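Local coordinates for protein metagenomic carboxyl esterase MGS0156 (Uncultured organism, PDB 5D8M) that probably hydrolyses carboxylic ester bonds, as a carboxyl esterase identified from metagenomic DNA, at residues A[84-96]-A[146-160]. Sequence-based numbering, arbitrary orientation.
Sequences TAGIRLVLVPGLL and LPENDTIVFVTHSKG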
loop_
_atom_site.group_PDB
_atom_site.type_symbol
_atom_site.label_atom_id
_atom_site.label_comp_id
_atom_site.label_asym_id
_atom_site.label_seq_id
_atom_site.Cartn_x
_atom_site.Cartn_y
_atom_site.Cartn_z
ATOM N N THR A 84 -0.315 22.805 -9.545
ATOM C CA THR A 84 -1.470 23.645 -9.291
ATOM C C THR A 84 -2.768 22.886 -9.638
ATOM O O THR A 84 -3.808 23.493 -9.825
ATOM C CB THR A 84 -1.391 24.990 -10.089
ATOM O OG1 THR A 84 -1.165 24.725 -11.476
ATOM C CG2 THR A 84 -0.247 25.879 -9.557
ATOM N N ALA A 85 -2.698 21.560 -9.700
ATOM C CA ALA A 85 -3.862 20.731 -10.060
ATOM C C ALA A 85 -4.944 20.610 -8.963
ATOM O O ALA A 85 -6.026 20.098 -9.207
ATOM C CB ALA A 85 -3.392 19.338 -10.457
ATOM N N GLY A 86 -4.652 21.048 -7.747
ATOM C CA GLY A 86 -5.614 20.881 -6.664
ATOM C C GLY A 86 -5.817 19.420 -6.250
ATOM O O GLY A 86 -6.900 19.033 -5.817
ATOM N N ILE A 87 -4.781 18.604 -6.391
ATOM C CA ILE A 87 -4.864 17.197 -5.997
ATOM C C ILE A 87 -4.626 17.071 -4.495
ATOM O O ILE A 87 -3.752 17.733 -3.951
ATOM C CB ILE A 87 -3.848 16.328 -6.784
ATOM C CG1 ILE A 87 -4.302 16.224 -8.237
ATOM C CG2 ILE A 87 -3.672 14.921 -6.149
ATOM C CD1 ILE A 87 -3.371 15.432 -9.122
ATOM N N ARG A 88 -5.437 16.248 -3.840
ATOM C CA ARG A 88 -5.232 15.890 -2.452
ATOM C C ARG A 88 -5.000 14.389 -2.337
ATOM O O ARG A 88 -5.803 13.593 -2.802
ATOM C CB ARG A 88 -6.426 16.301 -1.581
ATOM C CG ARG A 88 -6.298 15.808 -0.136
ATOM C CD ARG A 88 -7.479 16.298 0.700
ATOM N NE ARG A 88 -7.577 17.754 0.707
ATOM C CZ ARG A 88 -6.918 18.547 1.540
ATOM N NH1 ARG A 88 -6.110 18.042 2.462
ATOM N NH2 ARG A 88 -7.066 19.844 1.449
ATOM N N LEU A 89 -3.878 14.030 -1.729
ATOM C CA LEU A 89 -3.548 12.657 -1.426
ATOM C C LEU A 89 -4.215 12.291 -0.095
ATOM O O LEU A 89 -3.940 12.896 0.942
ATOM C CB LEU A 89 -2.029 12.475 -1.347
ATOM C CG LEU A 89 -1.217 13.052 -2.510
ATOM C CD1 LEU A 89 0.291 12.905 -2.226
ATOM C CD2 LEU A 89 -1.597 12.382 -3.832
ATOM N N VAL A 90 -5.137 11.344 -0.159
ATOM C CA VAL A 90 -5.789 10.811 1.018
ATOM C C VAL A 90 -5.089 9.509 1.394
ATOM O O VAL A 90 -5.201 8.502 0.695
ATOM C CB VAL A 90 -7.287 10.584 0.771
ATOM C CG1 VAL A 90 -7.951 10.115 2.059
ATOM C CG2 VAL A 90 -7.929 11.909 0.269
ATOM N N LEU A 91 -4.357 9.565 2.496
ATOM C CA LEU A 91 -3.506 8.489 2.971
ATOM C C LEU A 91 -4.289 7.553 3.890
ATOM O O LEU A 91 -4.850 7.990 4.862
ATOM C CB LEU A 91 -2.306 9.060 3.721
ATOM C CG LEU A 91 -1.535 10.180 3.029
ATOM C CD1 LEU A 91 -0.491 10.840 3.983
ATOM C CD2 LEU A 91 -0.862 9.623 1.784
ATOM N N VAL A 92 -4.328 6.271 3.556
ATOM C CA VAL A 92 -5.050 5.306 4.353
ATOM C C VAL A 92 -4.118 4.179 4.748
ATOM O O VAL A 92 -3.655 3.426 3.878
ATOM C CB VAL A 92 -6.251 4.725 3.584
ATOM C CG1 VAL A 92 -7.040 3.781 4.468
ATOM C CG2 VAL A 92 -7.134 5.860 3.028
ATOM N N PRO A 93 -3.865 4.022 6.065
ATOM C CA PRO A 93 -2.930 2.993 6.535
ATOM C C PRO A 93 -3.562 1.633 6.704
ATOM O O PRO A 93 -4.756 1.477 6.477
ATOM C CB PRO A 93 -2.477 3.532 7.895
ATOM C CG PRO A 93 -3.687 4.209 8.401
ATOM C CD PRO A 93 -4.326 4.877 7.175
ATOM N N GLY A 94 -2.769 0.674 7.163
ATOM C CA GLY A 94 -3.208 -0.704 7.256
ATOM C C GLY A 94 -3.348 -1.300 8.648
ATOM O O GLY A 94 -3.605 -0.603 9.624
ATOM N N LEU A 95 -3.210 -2.625 8.707
ATOM C CA LEU A 95 -3.399 -3.394 9.917
ATOM C C LEU A 95 -2.424 -2.949 11.010
ATOM O O LEU A 95 -1.224 -2.847 10.768
ATOM C CB LEU A 95 -3.202 -4.893 9.620
ATOM C CG LEU A 95 -3.595 -5.895 10.706
ATOM C CD1 LEU A 95 -5.102 -5.868 10.871
ATOM C CD2 LEU A 95 -3.120 -7.290 10.322
ATOM N N LEU A 96 -2.955 -2.688 12.201
ATOM C CA LEU A 96 -2.165 -2.328 13.381
ATOM C C LEU A 96 -1.524 -0.938 13.313
ATOM O O LEU A 96 -0.846 -0.535 14.249
ATOM C CB LEU A 96 -1.064 -3.369 13.639
ATOM C CG LEU A 96 -1.551 -4.745 14.087
ATOM C CD1 LEU A 96 -0.368 -5.625 14.496
ATOM C CD2 LEU A 96 -2.532 -4.611 15.245
ATOM N N LEU A 146 -14.101 16.579 2.884
ATOM C CA LEU A 146 -12.980 17.223 2.203
ATOM C C LEU A 146 -13.542 18.245 1.219
ATOM O O LEU A 146 -14.670 18.090 0.780
ATOM C CB LEU A 146 -12.110 16.177 1.499
ATOM C CG LEU A 146 -11.306 15.271 2.433
ATOM C CD1 LEU A 146 -10.538 14.212 1.682
ATOM C CD2 LEU A 146 -10.361 16.113 3.307
ATOM N N PRO A 147 -12.766 19.300 0.891
ATOM C CA PRO A 147 -13.238 20.342 -0.033
ATOM C C PRO A 147 -13.676 19.758 -1.379
ATOM O O PRO A 147 -12.995 18.899 -1.936
ATOM C CB PRO A 147 -12.010 21.248 -0.202
ATOM C CG PRO A 147 -11.185 20.999 1.035
ATOM C CD PRO A 147 -11.376 19.539 1.325
ATOM N N GLU A 148 -14.812 20.228 -1.880
ATOM C CA GLU A 148 -15.426 19.692 -3.094
ATOM C C GLU A 148 -14.575 19.817 -4.350
ATOM O O GLU A 148 -14.654 18.963 -5.229
ATOM C CB GLU A 148 -16.770 20.380 -3.343
ATOM C CG GLU A 148 -17.958 19.634 -2.774
ATOM C CD GLU A 148 -19.265 20.381 -2.982
ATOM O OE1 GLU A 148 -19.227 21.616 -3.198
ATOM O OE2 GLU A 148 -20.332 19.732 -2.933
ATOM N N ASN A 149 -13.766 20.866 -4.434
ATOM C CA ASN A 149 -12.968 21.126 -5.632
ATOM C C ASN A 149 -11.648 20.348 -5.703
ATOM O O ASN A 149 -10.954 20.388 -6.730
ATOM C CB ASN A 149 -12.677 22.616 -5.748
ATOM C CG ASN A 149 -13.918 23.418 -6.093
ATOM O OD1 ASN A 149 -14.805 22.928 -6.795
ATOM N ND2 ASN A 149 -13.990 24.653 -5.600
ATOM N N ASP A 150 -11.302 19.652 -4.620
ATOM C CA ASP A 150 -10.070 18.877 -4.590
ATOM C C ASP A 150 -10.203 17.651 -5.466
ATOM O O ASP A 150 -11.260 17.027 -5.516
ATOM C CB ASP A 150 -9.711 18.440 -3.165
ATOM C CG ASP A 150 -9.082 19.555 -2.338
ATOM O OD1 ASP A 150 -8.787 20.634 -2.886
ATOM O OD2 ASP A 150 -8.840 19.321 -1.132
ATOM N N THR A 151 -9.132 17.298 -6.153
ATOM C CA THR A 151 -9.105 16.019 -6.842
ATOM C C THR A 151 -8.563 14.938 -5.897
ATOM O O THR A 151 -7.418 14.999 -5.441
ATOM C CB THR A 151 -8.286 16.110 -8.141
ATOM O OG1 THR A 151 -8.888 17.088 -9.001
ATOM C CG2 THR A 151 -8.298 14.783 -8.854
ATOM N N ILE A 152 -9.416 13.972 -5.574
ATOM C CA ILE A 152 -9.112 12.985 -4.549
ATOM C C ILE A 152 -8.303 11.808 -5.104
ATOM O O ILE A 152 -8.753 11.103 -6.017
ATOM C CB ILE A 152 -10.407 12.459 -3.901
ATOM C CG1 ILE A 152 -11.146 13.612 -3.218
ATOM C CG2 ILE A 152 -10.099 11.336 -2.925
ATOM C CD1 ILE A 152 -10.334 14.287 -2.095
ATOM N N VAL A 153 -7.093 11.637 -4.574
ATOM C CA VAL A 153 -6.247 10.507 -4.929
ATOM C C VAL A 153 -5.879 9.734 -3.664
ATOM O O VAL A 153 -5.097 10.210 -2.848
ATOM C CB VAL A 153 -4.968 10.970 -5.669
ATOM C CG1 VAL A 153 -4.006 9.770 -5.899
ATOM C CG2 VAL A 153 -5.344 11.638 -6.990
ATOM N N PHE A 154 -6.459 8.551 -3.485
ATOM C CA PHE A 154 -6.103 7.714 -2.344
ATOM C C PHE A 154 -4.697 7.168 -2.538
ATOM O O PHE A 154 -4.343 6.743 -3.639
ATOM C CB PHE A 154 -7.078 6.540 -2.176
ATOM C CG PHE A 154 -8.438 6.942 -1.641
ATOM C CD1 PHE A 154 -8.620 7.173 -0.291
ATOM C CD2 PHE A 154 -9.530 7.081 -2.498
ATOM C CE1 PHE A 154 -9.865 7.533 0.226
ATOM C CE2 PHE A 154 -10.786 7.442 -1.989
ATOM C CZ PHE A 154 -10.951 7.660 -0.619
ATOM N N VAL A 155 -3.904 7.216 -1.469
ATOM C CA VAL A 155 -2.635 6.515 -1.417
ATOM C C VAL A 155 -2.682 5.639 -0.186
ATOM O O VAL A 155 -2.787 6.142 0.935
ATOM C CB VAL A 155 -1.437 7.468 -1.351
ATOM C CG1 VAL A 155 -0.143 6.675 -1.332
ATOM C CG2 VAL A 155 -1.463 8.418 -2.566
ATOM N N THR A 156 -2.680 4.330 -0.410
ATOM C CA THR A 156 -3.060 3.383 0.619
ATOM C C THR A 156 -1.918 2.428 0.872
ATOM O O THR A 156 -1.083 2.217 -0.014
ATOM C CB THR A 156 -4.342 2.593 0.190
ATOM O OG1 THR A 156 -4.066 1.784 -0.968
ATOM C CG2 THR A 156 -5.462 3.547 -0.207
ATOM N N HIS A 157 -1.880 1.842 2.070
ATOM C CA HIS A 157 -0.840 0.884 2.418
ATOM C C HIS A 157 -1.488 -0.360 3.029
ATOM O O HIS A 157 -2.406 -0.253 3.861
ATOM C CB HIS A 157 0.168 1.519 3.403
ATOM C CG HIS A 157 1.261 0.591 3.857
ATOM N ND1 HIS A 157 1.466 0.280 5.183
ATOM C CD2 HIS A 157 2.216 -0.072 3.162
ATOM C CE1 HIS A 157 2.506 -0.527 5.290
ATOM N NE2 HIS A 157 2.984 -0.751 4.079
ATOM N N SER A 158 -1.019 -1.527 2.587
ATOM C CA SER A 158 -1.424 -2.781 3.207
ATOM C C SER A 158 -2.951 -2.977 3.192
ATOM O O SER A 158 -3.606 -2.879 2.164
ATOM C CB SER A 158 -0.886 -2.811 4.635
ATOM O OG SER A 158 -1.033 -4.085 5.232
ATOM N N LYS A 159 -3.516 -3.217 4.371
ATOM C CA LYS A 159 -4.968 -3.400 4.478
ATOM C C LYS A 159 -5.761 -2.136 4.078
ATOM O O LYS A 159 -6.950 -2.205 3.718
ATOM C CB LYS A 159 -5.336 -3.834 5.907
ATOM C CG LYS A 159 -6.835 -4.149 6.092
ATOM C CD LYS A 159 -7.116 -4.808 7.442
ATOM C CE LYS A 159 -8.600 -4.699 7.802
ATOM N NZ LYS A 159 -8.981 -3.246 8.059
ATOM N N GLY A 160 -5.111 -0.978 4.152
ATOM C CA GLY A 160 -5.768 0.271 3.773
ATOM C C GLY A 160 -6.275 0.261 2.348
ATOM O O GLY A 160 -7.304 0.872 2.015
HETATM O O HOH W 1 -8.961 19.767 -8.475
HETATM O O HOH W 2 -7.235 18.208 -11.102
HETATM O O HOH W 3 0.104 1.225 7.303
#
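The guanidinium of Arg88 meets Asp150 edge-on. Asp150 OD2 lies in the guanidinium plane and accepts a hydrogen bond from Arg88 NE at 2.7 Å, part of a salt bridge, with a weak second bond from Arg88 NH2. On the acid, OD2 is met on its anti side, with NE tilted out of the carboxylate plane, and the two planes are 34° apart. Arg88 CG is anti to the backbone N (chi1 174°) and the chain bends at chi3, which turns NE back to the acid. Leu146 CD1 packs on Arg88 CD at 3.8 Å. Thr122 holds Arg88 NH1. A methionine here would probably leave Asp150 without its charged mate and Thr122 OG1 without this donor.

The Phe154 ring has Val92 CG2 at its edge, 3.9 Å from CD1. Val90 CG1 comes obliquely to CE1, and the two side chains run alongside each other. The other methyl of Val90, CG2, meets Leu146 CD1 tip to tip. Helices 132-143 and 159-170 cover this face. At the imidazole of His157, a water at the ring edge links ND1 to Gly94 N, while Ser158 CB sits over one face, toward the rim.

Strands 87-92 and 151-157 are parallel neighbours inside the seven-stranded parallel sheet of an alpha/beta-hydrolase-like fold. Their backbone bonds run from Thr151 N to Gly86 O (2.8 Å) through to His157 N to Val92 O (3.0 Å). On the other face, Ile87 CG2 touches Val153 CG2 at 3.8 Å, and Leu91 CD2 rests on Val155 CB. Helix 324-338 packs on Leu89 and Val155.

His157 and Ser158 lead from strand 151-157 into helix 159-170. The sharp turn at Ser158, with positive phi (57°), is consistent with a nucleophile elbow. His299 O takes a bond from His157 NE2.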